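Local coordinates for protein ferric-chelate reductase (NAD(P)H) (Archaeoglobus fulgidus, PDB 1I0R) that reduces ferric iron held in chelators such as siderophores, using NAD(P)H as electron donor and a flavin such as FMN as cofactor, at residues Leu13-Gln27 with Thr52-Val66. Numbering follows the deposited sequence.
Sequences LYIVTSESNGRKCGQ and THNAVKESGAFGVSV
Strands 14-20 and 61-66 are neighbours in the six-stranded antiparallel barrel, and their pairing closes it. Ile15 and Ser65 exchange backbone bonds, as do Thr17 and Gly63. Ser65 N reaches Ile15 O at 2.9 Å in the carbonyl plane. Gly63 N gives Thr17 O a 2.8 Å bond, with the donor tilted 31° from the plane of the Thr17 carbonyl. The non-hydrogen-bonded pairs Tyr14-Val66 and Val16-Val64 alternate with these along the strands, and their side chains lie on the other face of the sheet. There the Tyr14 ring meets Val66 CG2 at its edge, 3.9 Å from CD2. Val64 CG1 comes obliquely to the same CD2. The hydroxyl of Tyr14 bonds to Ser10 N of the second subunit.

Thr17 OG1 sits between its own backbone N and carbonyl carbon (chi1 55°), lying over Gly63 CA at 3.5 Å. One water donates to both Thr17 OG1 and Ser65 OG; these hydroxyls also bond to Pro103 O and Val105 O, respectively.

Beyond the paired strands, helix 52-59 packs on the hairpin of strands 14-20 and 23-27. Ser18 OG stands anti to its backbone N (chi1 -167°), where it donates to Ala61 O at 2.9 Å. Val56 CG2 touches Ser18 CB, while Ala55 CB rests against the CB atoms of Ser18 and Ser20 and against Cys25 SG. Ser59 forms an ST turn with Ala61 N; its OG and N both bond to Ala55 O, from opposite faces of that carbonyl.

Towards the flavin site, Gln27 OE1 lies 3.6 Å from Thr52 CB and accepts from Asn50 ND2. Gln27 and Thr52 belong to the FMN site, so the contact joins the closing strands of a flavin reductase barrel to the helix beside its cofactor.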
loop_
_atom_site.group_PDB
_atom_site.type_symbol
_atom_site.label_atom_id
_atom_site.label_comp_id
_atom_site.label_asym_id
_atom_site.label_seq_id
_atom_site.Cartn_x
_atom_site.Cartn_y
_atom_site.Cartn_z
ATOM N N LEU B 13 3.428 1.729 -8.633
ATOM C CA LEU B 13 2.635 1.713 -9.887
ATOM C C LEU B 13 2.889 0.332 -10.500
ATOM O O LEU B 13 4.029 -0.113 -10.632
ATOM C CB LEU B 13 3.034 2.831 -10.860
ATOM C CG LEU B 13 1.865 3.119 -11.817
ATOM C CD1 LEU B 13 0.668 3.733 -11.036
ATOM C CD2 LEU B 13 2.326 4.078 -12.917
ATOM N N TYR B 14 1.798 -0.338 -10.861
ATOM C CA TYR B 14 1.862 -1.723 -11.318
ATOM C C TYR B 14 0.917 -2.012 -12.454
ATOM O O TYR B 14 0.018 -1.231 -12.747
ATOM C CB TYR B 14 1.422 -2.657 -10.170
ATOM C CG TYR B 14 1.978 -2.319 -8.791
ATOM C CD1 TYR B 14 1.363 -1.375 -7.968
ATOM C CD2 TYR B 14 3.143 -2.915 -8.352
ATOM C CE1 TYR B 14 1.919 -1.035 -6.718
ATOM C CE2 TYR B 14 3.704 -2.588 -7.122
ATOM C CZ TYR B 14 3.091 -1.648 -6.313
ATOM O OH TYR B 14 3.722 -1.324 -5.121
ATOM N N ILE B 15 1.168 -3.146 -13.104
ATOM C CA ILE B 15 0.241 -3.652 -14.089
ATOM C C ILE B 15 -0.295 -4.895 -13.384
ATOM O O ILE B 15 0.499 -5.730 -12.898
ATOM C CB ILE B 15 0.895 -4.168 -15.389
ATOM C CG1 ILE B 15 1.751 -3.108 -16.067
ATOM C CG2 ILE B 15 -0.236 -4.638 -16.335
ATOM C CD1 ILE B 15 2.391 -3.637 -17.384
ATOM N N VAL B 16 -1.617 -5.020 -13.288
ATOM C CA VAL B 16 -2.231 -6.211 -12.682
ATOM C C VAL B 16 -2.864 -6.979 -13.850
ATOM O O VAL B 16 -3.643 -6.409 -14.627
ATOM C CB VAL B 16 -3.308 -5.847 -11.621
ATOM C CG1 VAL B 16 -3.992 -7.112 -11.091
ATOM C CG2 VAL B 16 -2.632 -5.090 -10.443
ATOM N N THR B 17 -2.529 -8.268 -13.968
ATOM C CA THR B 17 -3.025 -9.070 -15.092
ATOM C C THR B 17 -3.809 -10.311 -14.701
ATOM O O THR B 17 -3.707 -10.814 -13.579
ATOM C CB THR B 17 -1.842 -9.522 -15.976
ATOM O OG1 THR B 17 -0.884 -10.218 -15.165
ATOM C CG2 THR B 17 -1.164 -8.330 -16.639
ATOM N N SER B 18 -4.621 -10.814 -15.636
ATOM C CA SER B 18 -5.378 -12.025 -15.381
ATOM C C SER B 18 -5.805 -12.541 -16.741
ATOM O O SER B 18 -5.426 -11.970 -17.750
ATOM C CB SER B 18 -6.606 -11.753 -14.508
ATOM O OG SER B 18 -7.140 -12.966 -14.026
ATOM N N GLU B 19 -6.556 -13.631 -16.759
ATOM C CA GLU B 19 -7.019 -14.197 -18.022
ATOM C C GLU B 19 -8.343 -14.861 -17.767
ATOM O O GLU B 19 -8.504 -15.585 -16.783
ATOM C CB GLU B 19 -6.006 -15.221 -18.549
ATOM C CG GLU B 19 -6.495 -16.103 -19.708
ATOM C CD GLU B 19 -7.549 -17.118 -19.272
ATOM O OE1 GLU B 19 -7.539 -17.519 -18.076
ATOM O OE2 GLU B 19 -8.375 -17.522 -20.125
ATOM N N SER B 20 -9.297 -14.622 -18.650
ATOM C CA SER B 20 -10.598 -15.233 -18.485
ATOM C C SER B 20 -11.187 -15.565 -19.845
ATOM O O SER B 20 -11.115 -14.756 -20.764
ATOM C CB SER B 20 -11.527 -14.280 -17.732
ATOM O OG SER B 20 -12.688 -14.956 -17.296
ATOM N N ASN B 21 -11.747 -16.761 -19.977
ATOM C CA ASN B 21 -12.364 -17.150 -21.244
ATOM C C ASN B 21 -11.374 -17.002 -22.397
ATOM O O ASN B 21 -11.706 -16.443 -23.449
ATOM C CB ASN B 21 -13.587 -16.266 -21.498
ATOM C CG ASN B 21 -14.635 -16.398 -20.409
ATOM O OD1 ASN B 21 -15.358 -15.444 -20.101
ATOM N ND2 ASN B 21 -14.732 -17.589 -19.824
ATOM N N GLY B 22 -10.154 -17.484 -22.186
ATOM C CA GLY B 22 -9.135 -17.400 -23.218
ATOM C C GLY B 22 -8.796 -15.990 -23.661
ATOM O O GLY B 22 -8.345 -15.779 -24.790
ATOM N N ARG B 23 -9.009 -15.016 -22.780
ATOM C CA ARG B 23 -8.708 -13.627 -23.097
ATOM C C ARG B 23 -7.852 -12.994 -22.006
ATOM O O ARG B 23 -8.253 -12.968 -20.846
ATOM C CB ARG B 23 -9.999 -12.827 -23.243
ATOM C CG ARG B 23 -9.779 -11.359 -23.540
ATOM C CD ARG B 23 -11.083 -10.647 -23.868
ATOM N NE ARG B 23 -11.729 -11.185 -25.068
ATOM C CZ ARG B 23 -12.491 -12.281 -25.100
ATOM N NH1 ARG B 23 -12.722 -12.982 -23.993
ATOM N NH2 ARG B 23 -13.032 -12.676 -26.247
ATOM N N LYS B 24 -6.682 -12.499 -22.397
ATOM C CA LYS B 24 -5.756 -11.845 -21.466
ATOM C C LYS B 24 -6.319 -10.479 -21.097
ATOM O O LYS B 24 -6.903 -9.798 -21.943
ATOM C CB LYS B 24 -4.378 -11.652 -22.112
ATOM C CG LYS B 24 -3.653 -12.957 -22.490
ATOM C CD LYS B 24 -2.233 -12.719 -23.021
ATOM C CE LYS B 24 -2.196 -11.915 -24.325
ATOM N NZ LYS B 24 -2.866 -12.598 -25.458
ATOM N N CYS B 25 -6.139 -10.084 -19.833
ATOM C CA CYS B 25 -6.606 -8.781 -19.355
ATOM C C CYS B 25 -5.508 -8.139 -18.518
ATOM O O CYS B 25 -4.653 -8.831 -17.968
ATOM C CB CYS B 25 -7.837 -8.915 -18.469
ATOM S SG CYS B 25 -9.351 -9.539 -19.256
ATOM N N GLY B 26 -5.518 -6.819 -18.445
ATOM C CA GLY B 26 -4.512 -6.148 -17.633
ATOM C C GLY B 26 -4.911 -4.704 -17.418
ATOM O O GLY B 26 -5.571 -4.112 -18.260
ATOM N N GLN B 27 -4.533 -4.139 -16.275
ATOM C CA GLN B 27 -4.845 -2.747 -15.993
ATOM C C GLN B 27 -3.752 -2.158 -15.113
ATOM O O GLN B 27 -3.048 -2.886 -14.411
ATOM C CB GLN B 27 -6.178 -2.607 -15.249
ATOM C CG GLN B 27 -6.126 -3.117 -13.821
ATOM C CD GLN B 27 -7.293 -2.649 -12.954
ATOM O OE1 GLN B 27 -8.359 -3.265 -12.939
ATOM N NE2 GLN B 27 -7.086 -1.553 -12.216
ATOM N N THR B 52 -10.456 -6.361 -15.871
ATOM C CA THR B 52 -9.478 -7.141 -15.123
ATOM C C THR B 52 -10.118 -7.617 -13.816
ATOM O O THR B 52 -9.869 -8.741 -13.373
ATOM C CB THR B 52 -8.194 -6.312 -14.864
ATOM O OG1 THR B 52 -7.637 -5.892 -16.123
ATOM C CG2 THR B 52 -7.135 -7.156 -14.141
ATOM N N HIS B 53 -10.948 -6.773 -13.203
ATOM C CA HIS B 53 -11.629 -7.177 -11.976
ATOM C C HIS B 53 -12.426 -8.465 -12.260
ATOM O O HIS B 53 -12.329 -9.460 -11.531
ATOM C CB HIS B 53 -12.596 -6.066 -11.506
ATOM C CG HIS B 53 -13.614 -6.531 -10.506
ATOM N ND1 HIS B 53 -13.447 -6.404 -9.138
ATOM C CD2 HIS B 53 -14.794 -7.174 -10.678
ATOM C CE1 HIS B 53 -14.475 -6.954 -8.516
ATOM N NE2 HIS B 53 -15.306 -7.431 -9.431
ATOM N N ASN B 54 -13.216 -8.445 -13.328
ATOM C CA ASN B 54 -14.026 -9.603 -13.642
ATOM C C ASN B 54 -13.203 -10.827 -14.013
ATOM O O ASN B 54 -13.609 -11.942 -13.699
ATOM C CB ASN B 54 -15.039 -9.255 -14.743
ATOM C CG ASN B 54 -15.910 -8.062 -14.371
ATOM O OD1 ASN B 54 -16.250 -7.870 -13.200
ATOM N ND2 ASN B 54 -16.289 -7.262 -15.366
ATOM N N ALA B 55 -12.045 -10.626 -14.651
ATOM C CA ALA B 55 -11.179 -11.749 -15.027
ATOM C C ALA B 55 -10.608 -12.397 -13.773
ATOM O O ALA B 55 -10.505 -13.616 -13.676
ATOM C CB ALA B 55 -10.043 -11.272 -15.941
ATOM N N VAL B 56 -10.239 -11.578 -12.793
ATOM C CA VAL B 56 -9.704 -12.134 -11.576
ATOM C C VAL B 56 -10.832 -12.836 -10.837
ATOM O O VAL B 56 -10.635 -13.898 -10.261
ATOM C CB VAL B 56 -9.083 -11.038 -10.676
ATOM C CG1 VAL B 56 -8.596 -11.652 -9.347
ATOM C CG2 VAL B 56 -7.922 -10.396 -11.396
ATOM N N LYS B 57 -12.021 -12.252 -10.860
ATOM C CA LYS B 57 -13.143 -12.868 -10.169
ATOM C C LYS B 57 -13.453 -14.264 -10.717
ATOM O O LYS B 57 -13.704 -15.197 -9.959
ATOM C CB LYS B 57 -14.387 -11.978 -10.262
ATOM C CG LYS B 57 -15.503 -12.453 -9.340
ATOM C CD LYS B 57 -16.651 -11.461 -9.228
ATOM C CE LYS B 57 -17.583 -11.850 -8.077
ATOM N NZ LYS B 57 -16.887 -11.903 -6.738
ATOM N N GLU B 58 -13.398 -14.410 -12.036
ATOM C CA GLU B 58 -13.691 -15.690 -12.678
ATOM C C GLU B 58 -12.564 -16.724 -12.616
ATOM O O GLU B 58 -12.800 -17.894 -12.299
ATOM C CB GLU B 58 -14.060 -15.452 -14.142
ATOM C CG GLU B 58 -15.287 -14.594 -14.327
ATOM C CD GLU B 58 -15.560 -14.295 -15.790
ATOM O OE1 GLU B 58 -15.856 -15.254 -16.541
ATOM O OE2 GLU B 58 -15.468 -13.111 -16.188
ATOM N N SER B 59 -11.337 -16.298 -12.912
ATOM C CA SER B 59 -10.196 -17.210 -12.930
ATOM C C SER B 59 -9.572 -17.566 -11.596
ATOM O O SER B 59 -8.953 -18.617 -11.464
ATOM C CB SER B 59 -9.096 -16.642 -13.817
ATOM O OG SER B 59 -8.451 -15.550 -13.172
ATOM N N GLY B 60 -9.706 -16.689 -10.607
ATOM C CA GLY B 60 -9.105 -16.965 -9.320
ATOM C C GLY B 60 -7.592 -16.779 -9.310
ATOM O O GLY B 60 -6.913 -17.355 -8.468
ATOM N N ALA B 61 -7.043 -16.000 -10.235
ATOM C CA ALA B 61 -5.599 -15.788 -10.246
ATOM C C ALA B 61 -5.240 -14.427 -10.811
ATOM O O ALA B 61 -6.022 -13.833 -11.542
ATOM C CB ALA B 61 -4.898 -16.894 -11.063
ATOM N N PHE B 62 -4.073 -13.919 -10.439
ATOM C CA PHE B 62 -3.622 -12.643 -10.967
ATOM C C PHE B 62 -2.111 -12.517 -10.971
ATOM O O PHE B 62 -1.399 -13.237 -10.239
ATOM C CB PHE B 62 -4.274 -11.441 -10.202
ATOM C CG PHE B 62 -3.866 -11.300 -8.742
ATOM C CD1 PHE B 62 -2.704 -10.611 -8.383
ATOM C CD2 PHE B 62 -4.686 -11.803 -7.732
ATOM C CE1 PHE B 62 -2.368 -10.433 -7.020
ATOM C CE2 PHE B 62 -4.370 -11.631 -6.377
ATOM C CZ PHE B 62 -3.213 -10.949 -6.028
ATOM N N GLY B 63 -1.623 -11.614 -11.812
ATOM C CA GLY B 63 -0.203 -11.359 -11.877
ATOM C C GLY B 63 0.040 -9.899 -11.568
ATOM O O GLY B 63 -0.855 -9.072 -11.775
ATOM N N VAL B 64 1.234 -9.577 -11.081
ATOM C CA VAL B 64 1.581 -8.193 -10.779
ATOM C C VAL B 64 2.952 -7.894 -11.382
ATOM O O VAL B 64 3.914 -8.628 -11.126
ATOM C CB VAL B 64 1.688 -7.918 -9.235
ATOM C CG1 VAL B 64 2.176 -6.479 -8.984
ATOM C CG2 VAL B 64 0.334 -8.114 -8.572
ATOM N N SER B 65 3.042 -6.843 -12.194
ATOM C CA SER B 65 4.321 -6.405 -12.745
ATOM C C SER B 65 4.679 -5.088 -12.028
ATOM O O SER B 65 3.886 -4.136 -12.052
ATOM C CB SER B 65 4.199 -6.109 -14.238
ATOM O OG SER B 65 3.810 -7.274 -14.936
ATOM N N VAL B 66 5.842 -5.020 -11.380
ATOM C CA VAL B 66 6.235 -3.777 -10.695
ATOM C C VAL B 66 6.983 -2.926 -11.717
ATOM O O VAL B 66 8.085 -3.282 -12.146
ATOM C CB VAL B 66 7.135 -4.081 -9.472
ATOM C CG1 VAL B 66 7.455 -2.776 -8.711
ATOM C CG2 VAL B 66 6.423 -5.058 -8.546
HETATM O O HOH W 1 1.963 -9.277 -15.030
#